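Local structure of putative 2OG-Fe(II) oxygenase family protein (Caulobacter crescentus CB15, 3OOX) at residues Leu134-Asp139 with Thr265-Leu269; Leu199-Glu205 with Asn221-Leu227; Ala272-Lys278 with Ser295-Asp299. The protein probably acts as an iron(II)- and 2-oxoglutarate-dependent oxygenase, perhaps of the ethylene-forming type that also oxidises L-arginine. All coordinates share one frame; numbering follows the deposited sequence. Where two conformers were deposited one is given.

Contact 1. Residues Leu134-Asp139 with Thr265-Leu269; sequences LYNSLD and TPFFL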
loop_
_atom_site.group_PDB
_atom_site.type_symbol
_atom_site.label_atom_id
_atom_site.label_comp_id
_atom_site.label_asym_id
_atom_site.label_seq_id
_atom_site.Cartn_x
_atom_site.Cartn_y
_atom_site.Cartn_z
ATOM N N LEU A 134 9.973 -7.500 -6.670
ATOM C CA LEU A 134 8.675 -7.413 -6.013
ATOM C C LEU A 134 8.036 -6.034 -6.192
ATOM O O LEU A 134 6.818 -5.926 -6.433
ATOM C CB LEU A 134 8.787 -7.800 -4.530
ATOM C CG LEU A 134 7.458 -7.874 -3.744
ATOM C CD1 LEU A 134 6.482 -8.882 -4.301
ATOM C CD2 LEU A 134 7.698 -8.161 -2.246
ATOM N N TYR A 135 8.857 -4.993 -6.088
ATOM C CA TYR A 135 8.436 -3.599 -6.330
ATOM C C TYR A 135 7.764 -3.493 -7.713
ATOM O O TYR A 135 6.628 -3.044 -7.852
ATOM C CB TYR A 135 9.643 -2.653 -6.237
ATOM C CG TYR A 135 9.346 -1.175 -6.432
ATOM C CD1 TYR A 135 8.989 -0.673 -7.682
ATOM C CD2 TYR A 135 9.361 -0.287 -5.363
ATOM C CE1 TYR A 135 8.716 0.637 -7.875
ATOM C CE2 TYR A 135 9.069 1.082 -5.542
ATOM C CZ TYR A 135 8.733 1.530 -6.822
ATOM O OH TYR A 135 8.405 2.841 -7.010
ATOM N N ASN A 136 8.486 -3.973 -8.714
ATOM C CA ASN A 136 7.987 -3.831 -10.080
ATOM C C ASN A 136 6.824 -4.767 -10.376
ATOM O O ASN A 136 5.913 -4.414 -11.143
ATOM C CB ASN A 136 9.153 -4.033 -11.064
ATOM C CG ASN A 136 10.160 -2.882 -11.011
ATOM O OD1 ASN A 136 11.364 -3.116 -10.789
ATOM N ND2 ASN A 136 9.681 -1.656 -11.165
ATOM N N SER A 137 6.812 -5.946 -9.763
ATOM C CA SER A 137 5.700 -6.861 -9.905
ATOM C C SER A 137 4.398 -6.313 -9.318
ATOM O O SER A 137 3.335 -6.431 -9.911
ATOM C CB SER A 137 6.053 -8.175 -9.227
ATOM O OG SER A 137 4.974 -9.056 -9.305
ATOM N N LEU A 138 4.495 -5.741 -8.119
ATOM C CA LEU A 138 3.307 -5.161 -7.489
ATOM C C LEU A 138 2.877 -3.879 -8.210
ATOM O O LEU A 138 1.685 -3.595 -8.304
ATOM C CB LEU A 138 3.562 -4.935 -6.007
ATOM C CG LEU A 138 3.617 -6.229 -5.194
ATOM C CD1 LEU A 138 4.138 -5.959 -3.778
ATOM C CD2 LEU A 138 2.274 -6.932 -5.138
ATOM N N ASP A 139 3.846 -3.102 -8.697
ATOM C CA ASP A 139 3.537 -1.890 -9.482
ATOM C C ASP A 139 2.770 -2.301 -10.744
ATOM O O ASP A 139 1.792 -1.644 -11.133
ATOM C CB ASP A 139 4.812 -1.110 -9.862
ATOM C CG ASP A 139 4.524 0.300 -10.296
ATOM O OD1 ASP A 139 3.671 0.967 -9.674
ATOM O OD2 ASP A 139 5.179 0.769 -11.262
ATOM N N THR A 265 4.719 -6.787 3.418
ATOM C CA THR A 265 5.395 -6.061 2.347
ATOM C C THR A 265 4.394 -5.282 1.487
ATOM O O THR A 265 4.298 -5.513 0.265
ATOM C CB THR A 265 6.266 -7.001 1.464
ATOM O OG1 THR A 265 5.421 -7.894 0.716
ATOM C CG2 THR A 265 7.261 -7.806 2.340
ATOM N N PRO A 266 3.669 -4.313 2.081
ATOM C CA PRO A 266 2.747 -3.517 1.301
ATOM C C PRO A 266 3.433 -2.630 0.247
ATOM O O PRO A 266 4.506 -2.117 0.486
ATOM C CB PRO A 266 2.050 -2.639 2.346
ATOM C CG PRO A 266 3.020 -2.570 3.465
ATOM C CD PRO A 266 3.702 -3.910 3.495
ATOM N N PHE A 267 2.742 -2.430 -0.878
ATOM C CA PHE A 267 3.215 -1.568 -1.949
ATOM C C PHE A 267 2.257 -0.397 -2.049
ATOM O O PHE A 267 1.062 -0.597 -2.353
ATOM C CB PHE A 267 3.280 -2.337 -3.264
ATOM C CG PHE A 267 3.793 -1.510 -4.411
ATOM C CD1 PHE A 267 5.152 -1.298 -4.570
ATOM C CD2 PHE A 267 2.929 -0.898 -5.279
ATOM C CE1 PHE A 267 5.654 -0.525 -5.558
ATOM C CE2 PHE A 267 3.448 -0.104 -6.299
ATOM C CZ PHE A 267 4.824 0.032 -6.447
ATOM N N PHE A 268 2.776 0.802 -1.809
ATOM C CA PHE A 268 2.022 2.055 -1.860
ATOM C C PHE A 268 2.226 2.688 -3.235
ATOM O O PHE A 268 3.252 3.374 -3.490
ATOM C CB PHE A 268 2.483 2.979 -0.737
ATOM C CG PHE A 268 2.287 2.408 0.636
ATOM C CD1 PHE A 268 1.071 2.540 1.284
ATOM C CD2 PHE A 268 3.308 1.732 1.286
ATOM C CE1 PHE A 268 0.900 2.047 2.563
ATOM C CE2 PHE A 268 3.104 1.183 2.550
ATOM C CZ PHE A 268 1.884 1.334 3.170
ATOM N N LEU A 269 1.219 2.478 -4.103
ATOM C CA LEU A 269 1.273 2.964 -5.458
ATOM C C LEU A 269 0.818 4.405 -5.486
ATOM O O LEU A 269 -0.243 4.744 -4.940
ATOM C CB LEU A 269 0.409 2.106 -6.383
ATOM C CG LEU A 269 0.638 2.199 -7.886
ATOM C CD1 LEU A 269 0.156 0.887 -8.572
ATOM C CD2 LEU A 269 -0.031 3.434 -8.493
#

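Contact 2. Residues Leu199-Glu205 with Asn221-Leu227; sequences LLLGAEE and NPPPGCL. With EDO (1,2-ethanediol), chain F.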
loop_
_atom_site.group_PDB
_atom_site.type_symbol
_atom_site.label_atom_id
_atom_site.label_comp_id
_atom_site.label_asym_id
_atom_site.label_seq_id
_atom_site.Cartn_x
_atom_site.Cartn_y
_atom_site.Cartn_z
ATOM N N LEU A 199 -1.391 -2.176 -2.307
ATOM C CA LEU A 199 -1.514 -3.588 -2.584
ATOM C C LEU A 199 -0.797 -4.410 -1.515
ATOM O O LEU A 199 0.408 -4.242 -1.322
ATOM C CB LEU A 199 -0.949 -3.913 -3.971
ATOM C CG LEU A 199 -1.688 -3.269 -5.132
ATOM C CD1 LEU A 199 -0.948 -2.020 -5.595
ATOM C CD2 LEU A 199 -1.912 -4.266 -6.290
ATOM N N LEU A 200 -1.534 -5.294 -0.837
ATOM C CA LEU A 200 -1.008 -6.055 0.302
ATOM C C LEU A 200 -1.119 -7.549 0.107
ATOM O O LEU A 200 -2.214 -8.115 0.108
ATOM C CB LEU A 200 -1.784 -5.683 1.566
ATOM C CG LEU A 200 -1.345 -6.333 2.867
ATOM C CD1 LEU A 200 0.034 -5.895 3.309
ATOM C CD2 LEU A 200 -2.403 -6.044 3.932
ATOM N N LEU A 201 0.044 -8.166 -0.032
ATOM C CA LEU A 201 0.145 -9.618 0.046
ATOM C C LEU A 201 0.054 -10.139 1.491
ATOM O O LEU A 201 0.304 -9.397 2.445
ATOM C CB LEU A 201 1.476 -10.093 -0.518
ATOM C CG LEU A 201 1.690 -9.821 -1.998
ATOM C CD1 LEU A 201 3.235 -9.849 -2.297
ATOM C CD2 LEU A 201 0.883 -10.789 -2.875
ATOM N N GLY A 202 -0.267 -11.418 1.642
ATOM C CA GLY A 202 -0.066 -12.132 2.915
ATOM C C GLY A 202 -0.959 -11.740 4.068
ATOM O O GLY A 202 -0.593 -11.972 5.226
ATOM N N ALA A 203 -2.133 -11.193 3.785
ATOM C CA ALA A 203 -3.043 -10.757 4.845
ATOM C C ALA A 203 -3.860 -11.880 5.506
ATOM O O ALA A 203 -4.616 -11.628 6.449
ATOM C CB ALA A 203 -3.985 -9.668 4.312
ATOM N N GLU A 204 -3.740 -13.116 5.009
ATOM C CA GLU A 204 -4.462 -14.222 5.614
ATOM C C GLU A 204 -4.147 -14.299 7.120
ATOM O O GLU A 204 -2.981 -14.271 7.529
ATOM C CB GLU A 204 -4.162 -15.552 4.898
ATOM C CG GLU A 204 -2.705 -15.975 4.852
ATOM C CD GLU A 204 -1.947 -15.479 3.621
ATOM O OE1 GLU A 204 -2.307 -14.432 3.041
ATOM O OE2 GLU A 204 -0.937 -16.111 3.267
ATOM N N GLU A 205 -5.217 -14.354 7.919
ATOM C CA GLU A 205 -5.138 -14.429 9.393
ATOM C C GLU A 205 -4.227 -13.352 9.982
ATOM O O GLU A 205 -3.562 -13.565 11.005
ATOM C CB GLU A 205 -4.680 -15.826 9.841
ATOM C CG GLU A 205 -5.603 -16.960 9.369
ATOM C CD GLU A 205 -7.035 -16.814 9.875
ATOM O OE1 GLU A 205 -7.226 -16.354 11.022
ATOM O OE2 GLU A 205 -7.971 -17.161 9.121
ATOM N N ASN A 221 -10.061 -10.882 5.925
ATOM C CA ASN A 221 -9.307 -12.090 6.229
ATOM C C ASN A 221 -9.300 -13.001 5.015
ATOM O O ASN A 221 -10.098 -13.961 4.936
ATOM C CB ASN A 221 -9.890 -12.840 7.424
ATOM C CG ASN A 221 -8.968 -13.943 7.893
ATOM O OD1 ASN A 221 -7.766 -13.915 7.606
ATOM N ND2 ASN A 221 -9.515 -14.921 8.630
ATOM N N PRO A 222 -8.431 -12.710 4.048
ATOM C CA PRO A 222 -8.548 -13.468 2.797
ATOM C C PRO A 222 -7.899 -14.841 2.897
ATOM O O PRO A 222 -7.116 -15.097 3.803
ATOM C CB PRO A 222 -7.750 -12.615 1.815
ATOM C CG PRO A 222 -6.677 -12.014 2.669
ATOM C CD PRO A 222 -7.345 -11.707 3.976
ATOM N N PRO A 223 -8.202 -15.724 1.936
ATOM C CA PRO A 223 -7.395 -16.929 1.836
ATOM C C PRO A 223 -5.987 -16.585 1.397
ATOM O O PRO A 223 -5.742 -15.467 0.944
ATOM C CB PRO A 223 -8.088 -17.754 0.732
ATOM C CG PRO A 223 -9.086 -16.893 0.109
ATOM C CD PRO A 223 -9.177 -15.586 0.847
ATOM N N PRO A 224 -5.050 -17.523 1.509
ATOM C CA PRO A 224 -3.702 -17.359 0.992
ATOM C C PRO A 224 -3.686 -17.071 -0.516
ATOM O O PRO A 224 -4.681 -17.351 -1.192
ATOM C CB PRO A 224 -3.027 -18.698 1.321
ATOM C CG PRO A 224 -3.833 -19.288 2.356
ATOM C CD PRO A 224 -5.225 -18.846 2.147
ATOM N N GLY A 225 -2.575 -16.521 -0.995
ATOM C CA GLY A 225 -2.384 -16.211 -2.417
ATOM C C GLY A 225 -3.310 -15.137 -2.936
ATOM O O GLY A 225 -3.754 -15.190 -4.095
ATOM N N CYS A 226 -3.619 -14.151 -2.082
ATOM C CA CYS A 226 -4.424 -13.016 -2.516
ATOM C C CYS A 226 -3.693 -11.687 -2.285
ATOM O O CYS A 226 -2.695 -11.614 -1.580
ATOM C CB CYS A 226 -5.781 -12.938 -1.780
ATOM S SG CYS A 226 -6.955 -14.292 -2.025
ATOM N N LEU A 227 -4.213 -10.650 -2.935
ATOM C CA LEU A 227 -3.845 -9.273 -2.673
ATOM C C LEU A 227 -5.059 -8.553 -2.111
ATOM O O LEU A 227 -6.153 -8.628 -2.667
ATOM C CB LEU A 227 -3.407 -8.563 -3.968
ATOM C CG LEU A 227 -2.001 -8.887 -4.467
ATOM C CD1 LEU A 227 -1.888 -8.593 -5.964
ATOM C CD2 LEU A 227 -0.937 -8.094 -3.699
HETATM C C1 EDO F . 0.758 -16.034 0.804
HETATM O O1 EDO F . -0.653 -15.790 0.618
HETATM C C2 EDO F . 1.346 -16.993 -0.230
HETATM O O2 EDO F . 0.520 -18.159 -0.418
HETATM O O HOH W 1 -3.437 -10.682 1.213
HETATM O O HOH W 2 -0.499 -13.116 -0.502
HETATM O O HOH W 3 -3.639 -13.706 0.827
#

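Contact 3. Residues Ala272-Lys278 with Ser295-Asp299; sequences ASDYEIK and SITAD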
loop_
_atom_site.group_PDB
_atom_site.type_symbol
_atom_site.label_atom_id
_atom_site.label_comp_id
_atom_site.label_asym_id
_atom_site.label_seq_id
_atom_site.Cartn_x
_atom_site.Cartn_y
_atom_site.Cartn_z
ATOM N N ALA A 272 2.441 9.772 -10.623
ATOM C CA ALA A 272 3.544 10.630 -11.005
ATOM C C ALA A 272 3.484 11.980 -10.279
ATOM O O ALA A 272 2.424 12.598 -10.158
ATOM C CB ALA A 272 3.488 10.855 -12.519
ATOM N N SER A 273 4.634 12.426 -9.811
ATOM C CA SER A 273 4.758 13.656 -9.024
ATOM C C SER A 273 4.158 14.886 -9.695
ATOM O O SER A 273 3.512 15.702 -9.054
ATOM C CB SER A 273 6.217 13.945 -8.742
ATOM O OG SER A 273 6.735 12.962 -7.901
ATOM N N ASP A 274 4.361 14.979 -11.007
ATOM C CA ASP A 274 3.837 16.069 -11.802
ATOM C C ASP A 274 2.437 15.888 -12.398
ATOM O O ASP A 274 1.983 16.731 -13.203
ATOM C CB ASP A 274 4.861 16.453 -12.903
ATOM C CG ASP A 274 5.208 15.310 -13.864
ATOM O OD1 ASP A 274 4.626 14.218 -13.714
ATOM O OD2 ASP A 274 6.022 15.542 -14.823
ATOM N N TYR A 275 1.740 14.816 -12.016
ATOM C CA TYR A 275 0.385 14.566 -12.488
ATOM C C TYR A 275 -0.561 15.542 -11.787
ATOM O O TYR A 275 -0.606 15.600 -10.553
ATOM C CB TYR A 275 -0.053 13.146 -12.190
ATOM C CG TYR A 275 -1.489 12.880 -12.559
ATOM C CD1 TYR A 275 -1.908 12.968 -13.864
ATOM C CD2 TYR A 275 -2.427 12.491 -11.603
ATOM C CE1 TYR A 275 -3.204 12.719 -14.220
ATOM C CE2 TYR A 275 -3.718 12.221 -11.947
ATOM C CZ TYR A 275 -4.114 12.328 -13.255
ATOM O OH TYR A 275 -5.431 12.061 -13.605
ATOM N N GLU A 276 -1.298 16.329 -12.577
ATOM C CA GLU A 276 -2.292 17.231 -12.030
ATOM C C GLU A 276 -3.572 16.432 -11.773
ATOM O O GLU A 276 -4.193 15.833 -12.689
ATOM C CB GLU A 276 -2.593 18.399 -12.979
ATOM C CG GLU A 276 -3.713 19.274 -12.437
ATOM C CD GLU A 276 -4.055 20.471 -13.336
ATOM O OE1 GLU A 276 -4.739 20.255 -14.344
ATOM O OE2 GLU A 276 -3.654 21.588 -13.014
ATOM N N ILE A 277 -3.935 16.388 -10.492
ATOM C CA ILE A 277 -5.176 15.800 -10.047
ATOM C C ILE A 277 -6.263 16.850 -10.204
ATOM O O ILE A 277 -6.296 17.847 -9.471
ATOM C CB ILE A 277 -5.105 15.295 -8.556
ATOM C CG1 ILE A 277 -3.941 14.322 -8.369
ATOM C CG2 ILE A 277 -6.442 14.696 -8.112
ATOM C CD1 ILE A 277 -3.694 13.994 -6.899
ATOM N N LYS A 278 -7.137 16.610 -11.170
ATOM C CA LYS A 278 -8.252 17.486 -11.497
ATOM C C LYS A 278 -9.517 16.625 -11.538
ATOM O O LYS A 278 -9.562 15.568 -12.170
ATOM C CB LYS A 278 -7.999 18.204 -12.825
ATOM C CG LYS A 278 -9.181 19.044 -13.294
ATOM C CD LYS A 278 -8.830 19.828 -14.558
ATOM C CE LYS A 278 -9.976 20.752 -14.954
ATOM N NZ LYS A 278 -11.223 19.993 -15.294
ATOM N N SER A 295 -7.308 22.423 -8.639
ATOM C CA SER A 295 -6.550 21.201 -8.869
ATOM C C SER A 295 -5.191 21.271 -8.169
ATOM O O SER A 295 -4.779 22.316 -7.668
ATOM C CB SER A 295 -6.389 20.950 -10.363
ATOM O OG SER A 295 -7.654 20.910 -11.001
ATOM N N ILE A 296 -4.489 20.137 -8.126
ATOM C CA ILE A 296 -3.250 20.028 -7.342
ATOM C C ILE A 296 -2.400 18.943 -7.958
ATOM O O ILE A 296 -2.950 17.956 -8.452
ATOM C CB ILE A 296 -3.561 19.720 -5.826
ATOM C CG1 ILE A 296 -2.322 19.938 -4.965
ATOM C CG2 ILE A 296 -4.165 18.293 -5.632
ATOM C CD1 ILE A 296 -2.620 20.022 -3.468
ATOM N N THR A 297 -1.076 19.107 -7.993
ATOM C CA THR A 297 -0.246 18.011 -8.484
ATOM C C THR A 297 -0.184 16.925 -7.413
ATOM O O THR A 297 -0.349 17.205 -6.228
ATOM C CB THR A 297 1.186 18.395 -8.826
ATOM O OG1 THR A 297 1.889 18.842 -7.655
ATOM C CG2 THR A 297 1.238 19.526 -9.888
ATOM N N ALA A 298 0.106 15.696 -7.821
ATOM C CA ALA A 298 0.236 14.613 -6.848
ATOM C C ALA A 298 1.311 14.942 -5.818
ATOM O O ALA A 298 1.142 14.700 -4.600
ATOM C CB ALA A 298 0.587 13.299 -7.565
ATOM N N ASP A 299 2.431 15.542 -6.247
ATOM C CA ASP A 299 3.479 15.828 -5.284
ATOM C C ASP A 299 3.069 16.939 -4.315
ATOM O O ASP A 299 3.418 16.873 -3.122
ATOM C CB ASP A 299 4.828 16.152 -5.921
ATOM C CG ASP A 299 5.940 16.092 -4.910
ATOM O OD1 ASP A 299 6.147 14.980 -4.349
ATOM O OD2 ASP A 299 6.537 17.162 -4.642
HETATM O O HOH W 4 5.374 12.655 -5.508
#

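Contact 1. Residues Leu134-Asp139 with Thr265-Leu269
Phe-267 meets Tyr-135 edge to face where helix 127-152 packs on the large sheet of the double-stranded beta-helix (jelly-roll) fold of 2OG-Fe(II) oxygenases. The ring planes stand at 90° and their centroids are 5.0 Å apart. CE1 of Phe-267 sits over the centre of the tyrosine ring, 3.7 Å from Tyr-135 CD2. In both residues CG is anti to the backbone N (chi1 -179°). For Phe-267 this carries the ring off strand 262-269 to the helix. For Tyr-135 it places the ring with one face to the incoming edge. The far end of the tyrosine is held by a hydrogen bond between OH and the carbonyl O of Ser-169.

One face of the Phe-267 ring lies against the helix backbone, at Leu-138 C and Asp-139 N. The Leu-138 side chain slides past the phenylalanine in the opposite direction, with its CD1 3.8 Å from Phe-267 CB. Leu-134 crosses Thr-265 at about a right angle; its CD2 is 3.7 Å from Thr-265 OG1. At the other end Asp-139 approaches CE2 and CZ of Phe-267 with CB and OD1, carboxylate and ring planes turned by 53°. Its OD2 forms a salt bridge with Arg-103. The second oxygen, OD1, rests against carbon, 3.5 Å from Phe-267 CE2 and 3.7 Å from Leu-269 CD1.

Contact 2. Residues Leu199-Glu205 with Asn221-Leu227
Asn-221 and Glu-205 grip each other through two hydrogen bonds. The Asn-221 amide and the Glu-205 carboxylate are turned almost perpendicular, 81° between planes. Asn-221 OD1 accepts from Glu-205 N at 2.6 Å, with the donor in the carbonyl plane. Asn-221 ND2 donates to Glu-205 OE2 at 2.8 Å. This bond leaves in the plane of the amide but meets the carboxylate from above its plane. The two bonds fix the rotation of the amide. With an alanine here in place of the asparagine, Glu-205 N would probably lose this acceptor and the Glu-205 carboxylate would be freer to swing.

Glu-204 has CG between its backbone N and carbonyl carbon (chi1 58°), and its chain bends again at chi2. The folded chain brings the carboxylate beside Pro-224. There OE2 accepts from O1 of a 1,2-ethanediol, probably from the crystallisation liquor, and Gly-225 N donates to the same O1 at 2.6 Å. Glu-204 OE1 is joined through a water to Cys-226 N, at 2.7 Å from water to OE1. A second water accepts from Ala-203 N and lies within bonding distance of the carbonyls of Leu-200 and Cys-226. A third links Gly-202 N to Cys-226 O.

At the inner end Leu-201 and Leu-227 lie side by side and point the same way. Their CD2 atoms are tightly packed, 3.4 Å apart. Leu-134, Leu-138 and Met-141 of helix 127-152 also touch this leucine pair or its neighbour Leu-199. Ala-203 CB rests on the Pro-222 ring, 3.9 Å from CG. Here the neighbouring antiparallel strands 197-201 and 227-231 of the jelly-roll sheet run out into loops, which water and side chains tie together.

Contact 3. Residues Ala272-Lys278 with Ser295-Asp299
Thr-297 holds OG1 between its backbone N and carbonyl carbon (chi1 63°), while its CB lies against Ser-273 O. From there OG1 caps a backbone N in the first turn of helix 298-309. Glu-300 OE1 accepts from Thr-297 N, consistent with a capping box. In Asp-299, CG is anti to the backbone N (chi1 -165°), which swings the carboxylate to the Ser-273 side. The CB atoms of Ser-273 and Asp-299 are 3.8 Å apart. A water bridges Ser-273 OG and Asp-299 OD1, donating to OD1 at 2.7 Å. Both side chains have further partners: OG bonds to His-114, and OD2 to Gln-303.

The backbones form a short antiparallel ladder. Ile-277 and Ile-296 are its hydrogen-bonded pair, with Ile-277 N to Ile-296 O at 2.8 Å and Ile-296 N to Ile-277 O at 3.2 Å. Glu-276 and Thr-297 are the non-hydrogen-bonded pair beside it. The isoleucines share one face of the ladder, against helix 233-238. On the other face the extended Glu-276 chain passes Ser-295, with Glu-276 CG 3.8 Å from Ser-295 CB.

Past Thr-297 the chain of 295-299 enters helix 298-309, and the bonding continues. Ala-298 N donates to Tyr-275 O at 2.8 Å. Asp-299 N donates to Ser-273 O at 3.0 Å. The type I turn from Ala-272 to Tyr-275 carries both carbonyls. The first amides of the helix thus find acceptors outside it, and the carboxylate of Asp-299 at this end is likely to be favourable to the helix dipole.

In the fold
Contacts 1 and 2 share the large sheet and helix 127-152. Their centres are about 14 Å apart, and contact 2 is nested within the chain loop that contact 1 closes. Strands 262-269 and 197-201 are neighbours: Phe-267 O and Leu-199 N are 2.9 Å apart, a probable hydrogen bond. Leu-138 CD2 packs on Leu-227 CD2 at 3.7 Å, so one helix serves both contacts. Contact 3 follows contact 1 directly in sequence, yet its centre lies about 21 Å from that of contact 1, in a separate two-stranded ladder. Contacts 2 and 3 do not touch. They lie on opposite sides of the chain's centre, about 13 Å apart at their nearest atoms.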